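PDB 3OSG: MYB21 from Trichomonas vaginalis, which binds promoter DNA through its R2R3 Myb domain, the part present here, and probably acts as a sequence-specific transcription factor in the nucleus of the parasite. Local coordinates for residues Thr63-Thr66 against Ala67-Ala71; Lys100-Trp103 against Val104-Asn108. All coordinates share one frame; numbering follows the deposited sequence.

Contact 1: residues Thr63-Thr66 against Ala67-Ala71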
ATOM      1  N   THR A  63      -5.521  -9.909  -4.776  1.00 42.58           N
ATOM      2  CA  THR A  63      -5.340 -11.352  -4.795  1.00 45.79           C
ATOM      3  C   THR A  63      -4.025 -11.723  -4.111  1.00 42.29           C
ATOM      4  O   THR A  63      -3.059 -10.964  -4.157  1.00 43.26           O
ATOM      5  CB  THR A  63      -5.340 -11.871  -6.229  1.00 46.58           C
ATOM      6  OG1 THR A  63      -4.200 -11.354  -6.925  1.00 46.57           O
ATOM      7  CG2 THR A  63      -6.600 -11.417  -6.938  1.00 47.90           C
ATOM      8  N   PRO A  64      -3.990 -12.887  -3.454  1.00 41.28           N
ATOM      9  CA  PRO A  64      -2.774 -13.322  -2.766  1.00 40.31           C
ATOM     10  C   PRO A  64      -1.611 -13.408  -3.738  1.00 39.14           C
ATOM     11  O   PRO A  64      -1.836 -13.558  -4.938  1.00 37.26           O
ATOM     12  CB  PRO A  64      -3.142 -14.723  -2.261  1.00 43.71           C
ATOM     13  CG  PRO A  64      -4.633 -14.678  -2.108  1.00 46.66           C
ATOM     14  CD  PRO A  64      -5.112 -13.818  -3.247  1.00 41.23           C
ATOM     15  N   TRP A  65      -0.395 -13.290  -3.213  1.00 33.34           N
ATOM     16  CA  TRP A  65       0.825 -13.464  -3.983  1.00 35.99           C
ATOM     17  C   TRP A  65       0.926 -14.895  -4.472  1.00 40.02           C
ATOM     18  O   TRP A  65       0.749 -15.838  -3.700  1.00 37.01           O
ATOM     19  CB  TRP A  65       2.047 -13.128  -3.126  1.00 34.02           C
ATOM     20  CG  TRP A  65       2.335 -11.666  -3.092  1.00 35.91           C
ATOM     21  CD1 TRP A  65       1.603 -10.707  -2.468  1.00 39.40           C
ATOM     22  CD2 TRP A  65       3.432 -10.991  -3.722  1.00 34.68           C
ATOM     23  NE1 TRP A  65       2.169  -9.471  -2.671  1.00 37.39           N
ATOM     24  CE2 TRP A  65       3.294  -9.619  -3.438  1.00 34.91           C
ATOM     25  CE3 TRP A  65       4.511 -11.412  -4.501  1.00 35.28           C
ATOM     26  CZ2 TRP A  65       4.195  -8.670  -3.897  1.00 31.38           C
ATOM     27  CZ3 TRP A  65       5.403 -10.469  -4.954  1.00 37.08           C
ATOM     28  CH2 TRP A  65       5.244  -9.113  -4.646  1.00 34.16           C
ATOM     29  N   THR A  66       1.203 -15.038  -5.759  1.00 35.32           N
ATOM     30  CA  THR A  66       1.311 -16.332  -6.400  1.00 37.15           C
ATOM     31  C   THR A  66       2.767 -16.779  -6.345  1.00 37.14           C
ATOM     32  O   THR A  66       3.661 -15.964  -6.141  1.00 34.58           O
ATOM     33  CB  THR A  66       0.903 -16.224  -7.865  1.00 39.46           C
ATOM     34  OG1 THR A  66       1.938 -15.556  -8.588  1.00 36.05           O
ATOM     35  CG2 THR A  66      -0.382 -15.432  -8.007  1.00 39.60           C
ATOM     36  N   ALA A  67       3.012 -18.073  -6.524  1.00 37.80           N
ATOM     37  CA  ALA A  67       4.377 -18.580  -6.480  1.00 34.68           C
ATOM     38  C   ALA A  67       5.221 -18.034  -7.641  1.00 35.50           C
ATOM     39  O   ALA A  67       6.442 -17.887  -7.527  1.00 31.24           O
ATOM     40  CB  ALA A  67       4.384 -20.127  -6.440  1.00 41.31           C
ATOM     41  N   GLU A  68       4.563 -17.714  -8.751  1.00 33.94           N
ATOM     42  CA  GLU A  68       5.247 -17.115  -9.888  1.00 37.65           C
ATOM     43  C   GLU A  68       5.724 -15.711  -9.528  1.00 37.49           C
ATOM     44  O   GLU A  68       6.852 -15.326  -9.848  1.00 38.53           O
ATOM     45  CB  GLU A  68       4.334 -17.075 -11.125  1.00 41.65           C
ATOM     46  CG  GLU A  68       3.743 -18.438 -11.520  1.00 48.03           C
ATOM     47  CD  GLU A  68       2.625 -18.918 -10.582  1.00 49.52           C
ATOM     48  OE1 GLU A  68       1.879 -18.069 -10.051  1.00 50.06           O
ATOM     49  OE2 GLU A  68       2.482 -20.146 -10.383  1.00 54.09           O
ATOM     50  N   GLU A  69       4.867 -14.953  -8.845  1.00 36.89           N
ATOM     51  CA  GLU A  69       5.240 -13.623  -8.380  1.00 35.48           C
ATOM     52  C   GLU A  69       6.405 -13.683  -7.405  1.00 33.13           C
ATOM     53  O   GLU A  69       7.329 -12.884  -7.487  1.00 34.14           O
ATOM     54  CB  GLU A  69       4.060 -12.927  -7.712  1.00 37.12           C
ATOM     55  CG  GLU A  69       3.085 -12.277  -8.674  1.00 36.13           C
ATOM     56  CD  GLU A  69       1.945 -11.588  -7.938  1.00 41.16           C
ATOM     57  OE1 GLU A  69       1.239 -12.282  -7.182  1.00 39.09           O
ATOM     58  OE2 GLU A  69       1.754 -10.361  -8.112  1.00 43.85           O
ATOM     59  N   ASP A  70       6.361 -14.623  -6.470  1.00 34.39           N
ATOM     60  CA  ASP A  70       7.458 -14.760  -5.519  1.00 32.16           C
ATOM     61  C   ASP A  70       8.769 -14.984  -6.242  1.00 34.57           C
ATOM     62  O   ASP A  70       9.789 -14.349  -5.929  1.00 32.69           O
ATOM     63  CB  ASP A  70       7.204 -15.924  -4.565  1.00 34.23           C
ATOM     64  CG  ASP A  70       6.340 -15.528  -3.399  1.00 40.33           C
ATOM     65  OD1 ASP A  70       5.905 -16.428  -2.638  1.00 39.74           O
ATOM     66  OD2 ASP A  70       6.099 -14.303  -3.257  1.00 37.16           O
ATOM     67  N   ALA A  71       8.728 -15.899  -7.208  1.00 35.66           N
ATOM     68  CA  ALA A  71       9.917 -16.293  -7.958  1.00 36.18           C
ATOM     69  C   ALA A  71      10.457 -15.086  -8.707  1.00 34.33           C
ATOM     70  O   ALA A  71      11.656 -14.814  -8.695  1.00 35.60           O
ATOM     71  CB  ALA A  71       9.586 -17.430  -8.922  1.00 32.19           C
TER
HETATM   72  O   HOH W   1       3.026 -17.911  -2.901  1.00 39.93           O

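Contact 2: residues Lys100-Trp103 against Val104-Asn108. With nucleotides of chain C; nucleotides of chain B.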
ATOM      1  N   LYS A 100       8.246  -4.592  -0.700  1.00 22.73           N
ATOM      2  CA  LYS A 100       9.162  -4.660   0.439  1.00 23.69           C
ATOM      3  C   LYS A 100       8.602  -5.466   1.640  1.00 20.48           C
ATOM      4  O   LYS A 100       9.356  -6.146   2.328  1.00 19.16           O
ATOM      5  CB  LYS A 100       9.758  -3.291   0.828  1.00 20.99           C
ATOM      6  CG  LYS A 100       8.834  -2.270   1.483  1.00 20.57           C
ATOM      7  CD  LYS A 100       9.599  -0.962   1.733  1.00 21.82           C
ATOM      8  CE  LYS A 100       8.685   0.114   2.310  1.00 21.43           C
ATOM      9  NZ  LYS A 100       8.234  -0.257   3.690  1.00 23.17           N
ATOM     10  N   ASN A 101       7.288  -5.440   1.859  1.00 23.90           N
ATOM     11  CA  ASN A 101       6.693  -6.352   2.845  1.00 23.01           C
ATOM     12  C   ASN A 101       6.895  -7.824   2.452  1.00 23.45           C
ATOM     13  O   ASN A 101       7.206  -8.678   3.290  1.00 20.70           O
ATOM     14  CB  ASN A 101       5.188  -6.074   3.034  1.00 22.53           C
ATOM     15  CG  ASN A 101       4.920  -4.870   3.937  1.00 19.45           C
ATOM     16  OD1 ASN A 101       5.722  -4.531   4.811  1.00 19.64           O
ATOM     17  ND2 ASN A 101       3.784  -4.233   3.733  1.00 18.64           N
ATOM     18  N   ARG A 102       6.706  -8.113   1.172  1.00 22.72           N
ATOM     19  CA  ARG A 102       6.795  -9.481   0.686  1.00 26.49           C
ATOM     20  C   ARG A 102       8.211 -10.024   0.755  1.00 25.97           C
ATOM     21  O   ARG A 102       8.396 -11.231   0.903  1.00 26.15           O
ATOM     22  CB  ARG A 102       6.273  -9.590  -0.740  1.00 25.59           C
ATOM     23  CG  ARG A 102       6.091 -11.009  -1.198  1.00 25.61           C
ATOM     24  CD  ARG A 102       5.008 -11.707  -0.409  1.00 29.89           C
ATOM     25  NE  ARG A 102       4.913 -13.101  -0.826  1.00 33.38           N
ATOM     26  CZ  ARG A 102       4.147 -14.015  -0.242  1.00 35.99           C
ATOM     27  NH1 ARG A 102       3.401 -13.702   0.805  1.00 32.13           N
ATOM     28  NH2 ARG A 102       4.141 -15.255  -0.706  1.00 36.38           N
ATOM     29  N   TRP A 103       9.206  -9.146   0.654  1.00 22.90           N
ATOM     30  CA  TRP A 103      10.583  -9.599   0.754  1.00 26.51           C
ATOM     31  C   TRP A 103      10.878 -10.151   2.146  1.00 27.72           C
ATOM     32  O   TRP A 103      11.616 -11.116   2.295  1.00 27.41           O
ATOM     33  CB  TRP A 103      11.585  -8.502   0.410  1.00 26.25           C
ATOM     34  CG  TRP A 103      12.986  -8.945   0.715  1.00 25.76           C
ATOM     35  CD1 TRP A 103      13.852  -8.387   1.616  1.00 26.07           C
ATOM     36  CD2 TRP A 103      13.672 -10.064   0.132  1.00 27.02           C
ATOM     37  NE1 TRP A 103      15.037  -9.091   1.624  1.00 34.41           N
ATOM     38  CE2 TRP A 103      14.951 -10.123   0.723  1.00 32.93           C
ATOM     39  CE3 TRP A 103      13.323 -11.031  -0.818  1.00 31.32           C
ATOM     40  CZ2 TRP A 103      15.888 -11.108   0.382  1.00 33.75           C
ATOM     41  CZ3 TRP A 103      14.262 -12.006  -1.162  1.00 31.29           C
ATOM     42  CH2 TRP A 103      15.524 -12.030  -0.562  1.00 28.37           C
ATOM     43  N   VAL A 104      10.296  -9.530   3.163  1.00 28.66           N
ATOM     44  CA  VAL A 104      10.438 -10.015   4.538  1.00 25.08           C
ATOM     45  C   VAL A 104       9.926 -11.441   4.621  1.00 27.64           C
ATOM     46  O   VAL A 104      10.581 -12.328   5.167  1.00 31.79           O
ATOM     47  CB  VAL A 104       9.685  -9.099   5.540  1.00 24.73           C
ATOM     48  CG1 VAL A 104       9.786  -9.621   6.940  1.00 21.76           C
ATOM     49  CG2 VAL A 104      10.229  -7.647   5.468  1.00 21.33           C
ATOM     50  N   THR A 105       8.750 -11.664   4.053  1.00 24.85           N
ATOM     51  CA  THR A 105       8.100 -12.955   4.147  1.00 29.73           C
ATOM     52  C   THR A 105       8.866 -13.995   3.321  1.00 35.37           C
ATOM     53  O   THR A 105       9.101 -15.124   3.771  1.00 32.66           O
ATOM     54  CB  THR A 105       6.652 -12.851   3.681  1.00 32.07           C
ATOM     55  OG1 THR A 105       6.015 -11.739   4.338  1.00 33.12           O
ATOM     56  CG2 THR A 105       5.905 -14.130   3.973  1.00 33.37           C
ATOM     57  N   ILE A 106       9.275 -13.607   2.117  1.00 29.87           N
ATOM     58  CA  ILE A 106      10.070 -14.494   1.279  1.00 31.92           C
ATOM     59  C   ILE A 106      11.413 -14.822   1.910  1.00 33.60           C
ATOM     60  O   ILE A 106      11.828 -15.973   1.912  1.00 36.31           O
ATOM     61  CB  ILE A 106      10.316 -13.907  -0.116  1.00 32.69           C
ATOM     62  CG1 ILE A 106       9.031 -13.984  -0.934  1.00 31.76           C
ATOM     63  CG2 ILE A 106      11.455 -14.668  -0.820  1.00 35.89           C
ATOM     64  CD1 ILE A 106       9.263 -14.118  -2.410  1.00 37.35           C
ATOM     65  N   SER A 107      12.103 -13.820   2.444  1.00 33.89           N
ATOM     66  CA  SER A 107      13.414 -14.063   3.040  1.00 35.03           C
ATOM     67  C   SER A 107      13.322 -15.056   4.211  1.00 40.22           C
ATOM     68  O   SER A 107      14.304 -15.712   4.558  1.00 39.27           O
ATOM     69  CB  SER A 107      14.052 -12.768   3.507  1.00 33.47           C
ATOM     70  OG  SER A 107      13.372 -12.278   4.647  1.00 40.05           O
ATOM     71  N   ASN A 108      12.139 -15.155   4.814  1.00 39.88           N
ATOM     72  CA  ASN A 108      11.888 -16.114   5.896  1.00 40.25           C
ATOM     73  C   ASN A 108      11.797 -17.542   5.370  1.00 42.32           C
ATOM     74  O   ASN A 108      12.387 -18.464   5.928  1.00 46.57           O
ATOM     75  CB  ASN A 108      10.601 -15.753   6.656  1.00 38.40           C
ATOM     76  CG  ASN A 108      10.822 -14.668   7.692  1.00 39.73           C
ATOM     77  OD1 ASN A 108      11.966 -14.380   8.064  1.00 41.73           O
ATOM     78  ND2 ASN A 108       9.729 -14.049   8.162  1.00 32.19           N
TER
ATOM     79  P    DG C   6      15.171  -0.111   2.718  1.00 27.94           P
ATOM     80  OP1  DG C   6      16.559  -0.528   2.438  1.00 35.53           O
ATOM     81  OP2  DG C   6      14.074  -1.039   2.424  1.00 25.07           O
ATOM     82  O5'  DG C   6      15.126   0.364   4.217  1.00 22.44           O
ATOM     83  C5'  DG C   6      16.072   1.331   4.648  1.00 25.91           C
ATOM     84  C4'  DG C   6      15.736   1.871   6.027  1.00 26.04           C
ATOM     85  O4'  DG C   6      14.415   2.484   6.079  1.00 20.63           O
ATOM     86  C3'  DG C   6      15.766   0.822   7.125  1.00 23.31           C
ATOM     87  O3'  DG C   6      16.389   1.473   8.243  1.00 26.11           O
ATOM     88  C2'  DG C   6      14.282   0.501   7.325  1.00 22.41           C
ATOM     89  C1'  DG C   6      13.600   1.843   7.046  1.00 21.83           C
ATOM     90  N9   DG C   6      12.284   1.757   6.411  1.00 18.13           N
ATOM     91  C8   DG C   6      12.006   1.075   5.265  1.00 20.64           C
ATOM     92  N7   DG C   6      10.768   1.181   4.876  1.00 20.60           N
ATOM     93  C5   DG C   6      10.175   1.995   5.828  1.00 21.32           C
ATOM     94  C6   DG C   6       8.825   2.443   5.917  1.00 20.73           C
ATOM     95  O6   DG C   6       7.899   2.200   5.116  1.00 18.36           O
ATOM     96  N1   DG C   6       8.630   3.255   7.040  1.00 18.14           N
ATOM     97  C2   DG C   6       9.643   3.568   7.935  1.00 20.14           C
ATOM     98  N2   DG C   6       9.335   4.361   8.966  1.00 18.89           N
ATOM     99  N3   DG C   6      10.899   3.146   7.850  1.00 18.08           N
ATOM    100  C4   DG C   6      11.102   2.368   6.774  1.00 17.93           C
TER
ATOM    101  P    DA B   5      -1.166  -5.111   4.151  1.00 22.54           P
ATOM    102  OP1  DA B   5      -2.289  -5.957   3.746  1.00 22.96           O
ATOM    103  OP2  DA B   5      -0.151  -4.674   3.168  1.00 21.96           O
ATOM    104  O5'  DA B   5      -1.779  -3.810   4.851  1.00 22.85           O
ATOM    105  C5'  DA B   5      -2.688  -4.000   5.916  1.00 20.91           C
ATOM    106  C4'  DA B   5      -2.675  -2.795   6.824  1.00 22.99           C
ATOM    107  O4'  DA B   5      -1.414  -2.761   7.542  1.00 18.55           O
ATOM    108  C3'  DA B   5      -2.768  -1.445   6.108  1.00 22.18           C
ATOM    109  O3'  DA B   5      -3.456  -0.546   6.962  1.00 21.04           O
ATOM    110  C2'  DA B   5      -1.312  -1.027   5.952  1.00 16.98           C
ATOM    111  C1'  DA B   5      -0.683  -1.598   7.215  1.00 19.18           C
ATOM    112  N9   DA B   5       0.699  -2.038   7.032  1.00 18.87           N
ATOM    113  C8   DA B   5       1.214  -2.675   5.939  1.00 18.43           C
ATOM    114  N7   DA B   5       2.494  -2.964   6.036  1.00 18.60           N
ATOM    115  C5   DA B   5       2.838  -2.514   7.289  1.00 17.14           C
ATOM    116  C6   DA B   5       4.053  -2.548   7.998  1.00 18.06           C
ATOM    117  N6   DA B   5       5.170  -3.082   7.490  1.00 18.69           N
ATOM    118  N1   DA B   5       4.076  -2.024   9.233  1.00 17.96           N
ATOM    119  C2   DA B   5       2.946  -1.509   9.734  1.00 19.37           C
ATOM    120  N3   DA B   5       1.740  -1.420   9.151  1.00 19.53           N
ATOM    121  C4   DA B   5       1.746  -1.941   7.922  1.00 18.90           C
ATOM    122  P    DA B   3       5.755 -15.139   7.668  1.00 33.56           P
ATOM    123  OP1  DA B   3       5.238 -16.187   6.778  1.00 33.24           O
ATOM    124  OP2  DA B   3       7.040 -14.448   7.392  1.00 33.17           O
ATOM    125  O5'  DA B   3       4.633 -14.015   7.857  1.00 28.25           O
ATOM    126  C5'  DA B   3       3.280 -14.376   8.049  1.00 26.45           C
ATOM    127  C4'  DA B   3       2.429 -13.125   7.968  1.00 25.12           C
ATOM    128  O4'  DA B   3       2.745 -12.289   9.097  1.00 23.03           O
ATOM    129  C3'  DA B   3       2.642 -12.249   6.730  1.00 25.48           C
ATOM    130  O3'  DA B   3       1.364 -12.047   6.142  1.00 28.30           O
ATOM    131  C2'  DA B   3       3.259 -10.939   7.238  1.00 24.02           C
ATOM    132  C1'  DA B   3       2.799 -10.932   8.687  1.00 24.35           C
ATOM    133  N9   DA B   3       3.701 -10.332   9.652  1.00 22.24           N
ATOM    134  C8   DA B   3       5.059 -10.503   9.782  1.00 20.87           C
ATOM    135  N7   DA B   3       5.567  -9.835  10.796  1.00 21.94           N
ATOM    136  C5   DA B   3       4.464  -9.211  11.380  1.00 21.42           C
ATOM    137  C6   DA B   3       4.301  -8.352  12.486  1.00 18.84           C
ATOM    138  N6   DA B   3       5.295  -7.942  13.283  1.00 20.09           N
ATOM    139  N1   DA B   3       3.047  -7.929  12.766  1.00 21.98           N
ATOM    140  C2   DA B   3       2.025  -8.319  12.000  1.00 22.67           C
ATOM    141  N3   DA B   3       2.056  -9.110  10.936  1.00 25.91           N
ATOM    142  C4   DA B   3       3.308  -9.522  10.683  1.00 22.39           C
TER
HETATM  143  O   HOH W   2       4.339  -8.988   4.170  1.00 27.71           O

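Contact 1: residues Thr63-Thr66 against Ala67-Ala71
Thr66 and Glu69 grip each other twice where the loop after helix 45-56 turns into helix 67-80. In one direction Glu69 N donates to Thr66 OG1 at 3.0 Å, nearly straight. In the other, Thr66 N donates at 3.1 Å and 165° to Glu69 OE1, which accepts with its anti lone pair. The threonine torsion explains the first bond: with chi1 at 74° the hydroxyl sits between the backbone N and the carbonyl carbon, turned to the first helical turn, while CG2 lies 3.6 Å from Glu69 OE1. Behind this exchange the ordinary helical bond from Asp70 N to Thr66 O closes the turn at 3.0 Å. The firmer side of the contact continues at Trp65. Its CE3 lies 3.6 Å from Glu69 CB, Glu69 OE1 sits over one face of the indole toward the rim, and the ring and carboxylate planes differ by just 19°. Asp70 OD2 also approaches CE3, although the main polar partner of Asp70 is Arg102 of helix 96-109; Arg94 pairs with Glu69 OE2 and makes a cation-pi contact with Trp65. A water donates to both Trp65 O and Asp70 OD1, joining loop and helix beside the indole. The Glu68 side is looser: this exposed side chain bends back at chi2 and brings OE1 to 2.9 Å from Thr66 OG1, a weak bond. With the carboxylates of Glu68, Glu69 and Asp70 all in the first turn, the negative charge probably interacts favourably with the helix dipole. The reciprocal Thr66-Glu69 pair is a capping box, with Thr66 as N-cap of helix 67-80.

Contact 2: residues Lys100-Trp103 against Val104-Asn108
The DNA recognition helix 96-109 of this Myb-like domain is divided along its length between a face that reads bases and a face that packs on the protein, and neighbouring turns meet where Trp103 lies against Ser107 and Ile106. Ser107 CB stands over one face of the Trp103 indole, 4.1 Å from the centroid of the six-membered ring and 19° off its normal, a CH-pi contact. Ile106 CG2 comes obliquely to the same ring, 3.9 Å from Trp103 CZ3. The indole is set there by chi1 of 172°, which swings CG away from the backbone N and beside the carbonyl carbon; it also meets Trp84 and Ile77. Arg102 passes across Ile106 at about a right angle, its CG meeting Ile106 CG1, while its charged end turns to Asp70. Beneath these side chains Ile106 N donates to Arg102 O at 2.8 Å, whereas the bonds to Asn101 O from Val104 N and Thr105 N are weak, and a water bridges that oxygen weakly to Thr105 OG1. Ser107 OG donates to Val104 O from above its carbonyl plane, on the same face as Asn108 N. On the DNA side, Lys100 NZ donates to both O6 (2.9 Å) and N7 (3.1 Å) of DG6 of chain C, its chain extended until a bend at chi4. Asn101 forms a bidentate pair with DA5 of chain B: OD1 accepts from N6, and ND2 gives to N7 at 2.9 Å. Two turns farther on, Asn108 ND2 donates to OP2 of DA3 of chain B at 2.8 Å. Bonds to N7, O6 and N6 of bases, with a phosphate contact beside them, are what a helix-turn-helix recognition helix makes in the major groove.

In the fold
Contact 1 is a surface arrangement at the start of helix 67-80, with no touching residue buried, whereas contact 2 is partly buried along helix 96-109; their centres lie 12 Å apart within one Myb-like DNA-binding domain. The two meet directly: Asp70 OD1 and Arg102 NH2 form a 2.9 Å salt bridge, and Trp65 CD2 packs 3.7 Å from Arg102 CG, joining helix 67-80 and the loop before it to helix 96-109. Chemistry follows place. Contact 1 is largely polar: a hydroxyl and one carboxylate cap backbone N-H groups, and other carboxylates meet a hydroxyl or an arginine. Contact 2 combines aromatic and aliphatic packing toward the protein with lysine and asparagine donors and acceptors toward DNA.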